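Local coordinates for methyl-accepting chemotaxis protein (Campylobacter jejuni, PDB 6W3Y) that senses chemical cues as the chemoreceptor Tlp3, its ligand-binding domain binding L-alanine to guide bacterial chemotaxis, at the alanine site. Numbering follows the deposited sequence.

The alanine site. Residues 82, 113, 115, 131, 133-135, 160. With ALA (alanine), chain B.
Three aromatic rings frame the bound alanine. Tyr82 stands edge-on to Trp115, its CE2 over the rim of one indole face, while the rim of the phenol also meets the Asp160 carboxylate carbon; its CZ touches the alanine methyl CB at 3.6 Å. Tyr131 offers the carboxylate atom O its edge, in the ring plane.

An aromatic N-H suits a carboxylate: Trp115 NE1 gives a nearly in-plane hydrogen bond to alanine OXT (2.9 Å). The Lys113 chain turns at its second and last torsions (chi2 -75°, chi4 72°), bringing NZ to alanine OXT as a salt bridge of 2.8 Å, where a lysine, presumably cationic, would balance the carboxylate. The other oxygen, alanine O, receives a straight but longer bond from the backbone N of Thr134 (3.3 Å, 173° at H).

At the opposite pole the alanine amino N donates to Tyr131 OH (2.9 Å), to Asp133 OD1 and to Asp160 OD2, both carboxylates being met from above their planes. Two acids would favour a charged ammonium. Neighbouring pocket residues steady them: Tyr82 OH donates to Asp160 OD1 (2.7 Å), and Val135 N to Asp133 OD1, which thus accepts from both Val135 and the ligand. Val135 CG2 lies 4.1 Å from the alanine methyl CB, an apolar neighbour for an apolar group.

Ligand burial is almost complete. The pocket belongs to a PDC sensor domain, between strands 80-84, 131-132 and 152-162, helix 114-119 with Lys113 in the loop just before it, and the loop carrying residues 133-135.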
ATOM      1  N   TYR A  82       8.694 -10.781  10.489  1.00 10.27           N
ATOM      2  CA  TYR A  82       8.367 -11.927  11.339  1.00  9.71           C
ATOM      3  C   TYR A  82       8.088 -13.173  10.511  1.00 10.76           C
ATOM      4  O   TYR A  82       7.805 -13.086   9.318  1.00 10.78           O
ATOM      5  CB  TYR A  82       7.209 -11.573  12.302  1.00  9.68           C
ATOM      6  CG  TYR A  82       6.017 -10.934  11.633  1.00 10.06           C
ATOM      7  CD1 TYR A  82       5.960  -9.547  11.490  1.00 10.92           C
ATOM      8  CD2 TYR A  82       4.924 -11.655  11.143  1.00  9.73           C
ATOM      9  CE1 TYR A  82       4.874  -8.934  10.860  1.00 11.09           C
ATOM     10  CE2 TYR A  82       3.827 -11.057  10.552  1.00 10.28           C
ATOM     11  CZ  TYR A  82       3.802  -9.673  10.414  1.00  9.79           C
ATOM     12  OH  TYR A  82       2.712  -9.085   9.823  1.00 11.37           O
ATOM     13  N   LYS A 113      -5.668 -14.487  11.422  1.00 17.22           N
ATOM     14  CA  LYS A 113      -5.197 -13.266  10.771  1.00 17.76           C
ATOM     15  C   LYS A 113      -5.181 -13.510   9.254  1.00 16.38           C
ATOM     16  O   LYS A 113      -4.590 -14.486   8.780  1.00 16.23           O
ATOM     17  CB  LYS A 113      -3.778 -12.899  11.268  1.00 19.86           C
ATOM     18  CG  LYS A 113      -3.610 -12.557  12.740  1.00 20.26           C
ATOM     19  CD  LYS A 113      -4.138 -11.193  13.068  1.00 21.54           C
ATOM     20  CE  LYS A 113      -4.166 -10.925  14.552  1.00 19.76           C
ATOM     21  NZ  LYS A 113      -2.826 -10.718  15.165  1.00 18.34           N
ATOM     22  N   TRP A 115      -3.215 -12.013   7.071  1.00 12.94           N
ATOM     23  CA  TRP A 115      -1.851 -12.056   6.535  1.00 12.13           C
ATOM     24  C   TRP A 115      -1.334 -13.479   6.552  1.00 12.05           C
ATOM     25  O   TRP A 115      -0.588 -13.882   5.659  1.00 12.82           O
ATOM     26  CB  TRP A 115      -0.913 -11.081   7.219  1.00 12.74           C
ATOM     27  CG  TRP A 115      -0.573 -11.365   8.681  1.00 12.58           C
ATOM     28  CD1 TRP A 115      -1.091 -10.705   9.768  1.00 13.64           C
ATOM     29  CD2 TRP A 115       0.323 -12.364   9.219  1.00 11.47           C
ATOM     30  NE1 TRP A 115      -0.595 -11.242  10.940  1.00 13.62           N
ATOM     31  CE2 TRP A 115       0.275 -12.255  10.623  1.00 12.45           C
ATOM     32  CE3 TRP A 115       1.206 -13.292   8.647  1.00 12.18           C
ATOM     33  CZ2 TRP A 115       1.033 -13.061  11.451  1.00 13.56           C
ATOM     34  CZ3 TRP A 115       2.002 -14.068   9.481  1.00 13.03           C
ATOM     35  CH2 TRP A 115       1.875 -13.984  10.878  1.00 13.08           C
ATOM     36  N   TYR A 131      -4.243  -1.837   8.338  1.00 13.06           N
ATOM     37  CA  TYR A 131      -4.917  -2.244   9.574  1.00 13.59           C
ATOM     38  C   TYR A 131      -4.011  -1.926  10.754  1.00 12.73           C
ATOM     39  O   TYR A 131      -2.831  -1.655  10.598  1.00 12.21           O
ATOM     40  CB  TYR A 131      -5.307  -3.741   9.560  1.00 12.71           C
ATOM     41  CG  TYR A 131      -4.095  -4.636   9.657  1.00 13.00           C
ATOM     42  CD1 TYR A 131      -3.337  -4.922   8.532  1.00 12.30           C
ATOM     43  CD2 TYR A 131      -3.707  -5.184  10.876  1.00 12.48           C
ATOM     44  CE1 TYR A 131      -2.195  -5.681   8.624  1.00 11.98           C
ATOM     45  CE2 TYR A 131      -2.550  -5.927  10.986  1.00 12.31           C
ATOM     46  CZ  TYR A 131      -1.772  -6.149   9.871  1.00 11.36           C
ATOM     47  OH  TYR A 131      -0.629  -6.913  10.001  1.00 12.22           O
ATOM     48  N   ASP A 133      -1.732  -2.746  13.528  1.00 13.25           N
ATOM     49  CA  ASP A 133      -0.828  -3.793  14.002  1.00 13.27           C
ATOM     50  C   ASP A 133      -0.914  -3.919  15.506  1.00 14.15           C
ATOM     51  O   ASP A 133      -0.795  -2.928  16.227  1.00 15.53           O
ATOM     52  CB  ASP A 133       0.598  -3.445  13.594  1.00 12.62           C
ATOM     53  CG  ASP A 133       1.638  -4.163  14.424  1.00 12.71           C
ATOM     54  OD1 ASP A 133       1.530  -5.396  14.567  1.00 13.13           O
ATOM     55  OD2 ASP A 133       2.556  -3.489  14.924  1.00 12.62           O
ATOM     56  N   THR A 134      -1.071  -5.154  15.992  0.53 14.89           N
ATOM     57  CA  THR A 134      -1.175  -5.434  17.430  0.53 18.73           C
ATOM     58  C   THR A 134       0.179  -5.305  18.170  0.53 15.43           C
ATOM     59  O   THR A 134       0.205  -5.133  19.399  0.53 17.98           O
ATOM     60  CB  THR A 134      -1.778  -6.847  17.699  0.53 20.63           C
ATOM     61  OG1 THR A 134      -0.870  -7.854  17.232  0.53 25.45           O
ATOM     62  CG2 THR A 134      -3.105  -7.039  16.992  0.53 24.87           C
ATOM     63  N   VAL A 135       1.300  -5.445  17.465  1.00 13.28           N
ATOM     64  CA  VAL A 135       2.595  -5.462  18.165  1.00 14.14           C
ATOM     65  C   VAL A 135       3.021  -4.039  18.590  1.00 13.59           C
ATOM     66  O   VAL A 135       3.217  -3.769  19.775  1.00 16.64           O
ATOM     67  CB  VAL A 135       3.682  -6.115  17.287  1.00 14.15           C
ATOM     68  CG1 VAL A 135       5.037  -5.991  17.934  1.00 15.74           C
ATOM     69  CG2 VAL A 135       3.346  -7.564  17.049  1.00 15.00           C
ATOM     70  N   ASP A 160       5.770  -5.659   7.895  1.00  9.21           N
ATOM     71  CA  ASP A 160       4.825  -4.580   8.156  1.00  9.94           C
ATOM     72  C   ASP A 160       5.503  -3.235   7.872  1.00  9.64           C
ATOM     73  O   ASP A 160       6.532  -2.887   8.452  1.00 10.28           O
ATOM     74  CB  ASP A 160       4.416  -4.526   9.650  1.00 10.02           C
ATOM     75  CG  ASP A 160       3.599  -5.712  10.113  1.00 10.61           C
ATOM     76  OD1 ASP A 160       3.120  -6.498   9.261  1.00 10.57           O
ATOM     77  OD2 ASP A 160       3.436  -5.816  11.362  1.00 10.93           O
TER
HETATM   78  N   ALA B 301       1.114  -7.001  12.310  1.00 12.51           N
HETATM   79  CA  ALA B 301       0.889  -8.444  12.621  1.00 12.52           C
HETATM   80  C   ALA B 301      -0.425  -8.584  13.344  1.00 12.89           C
HETATM   81  O   ALA B 301      -1.003  -7.564  13.788  1.00 13.98           O
HETATM   82  CB  ALA B 301       2.002  -8.958  13.488  1.00 13.15           C
HETATM   83  OXT ALA B 301      -0.902  -9.752  13.400  1.00 15.65           O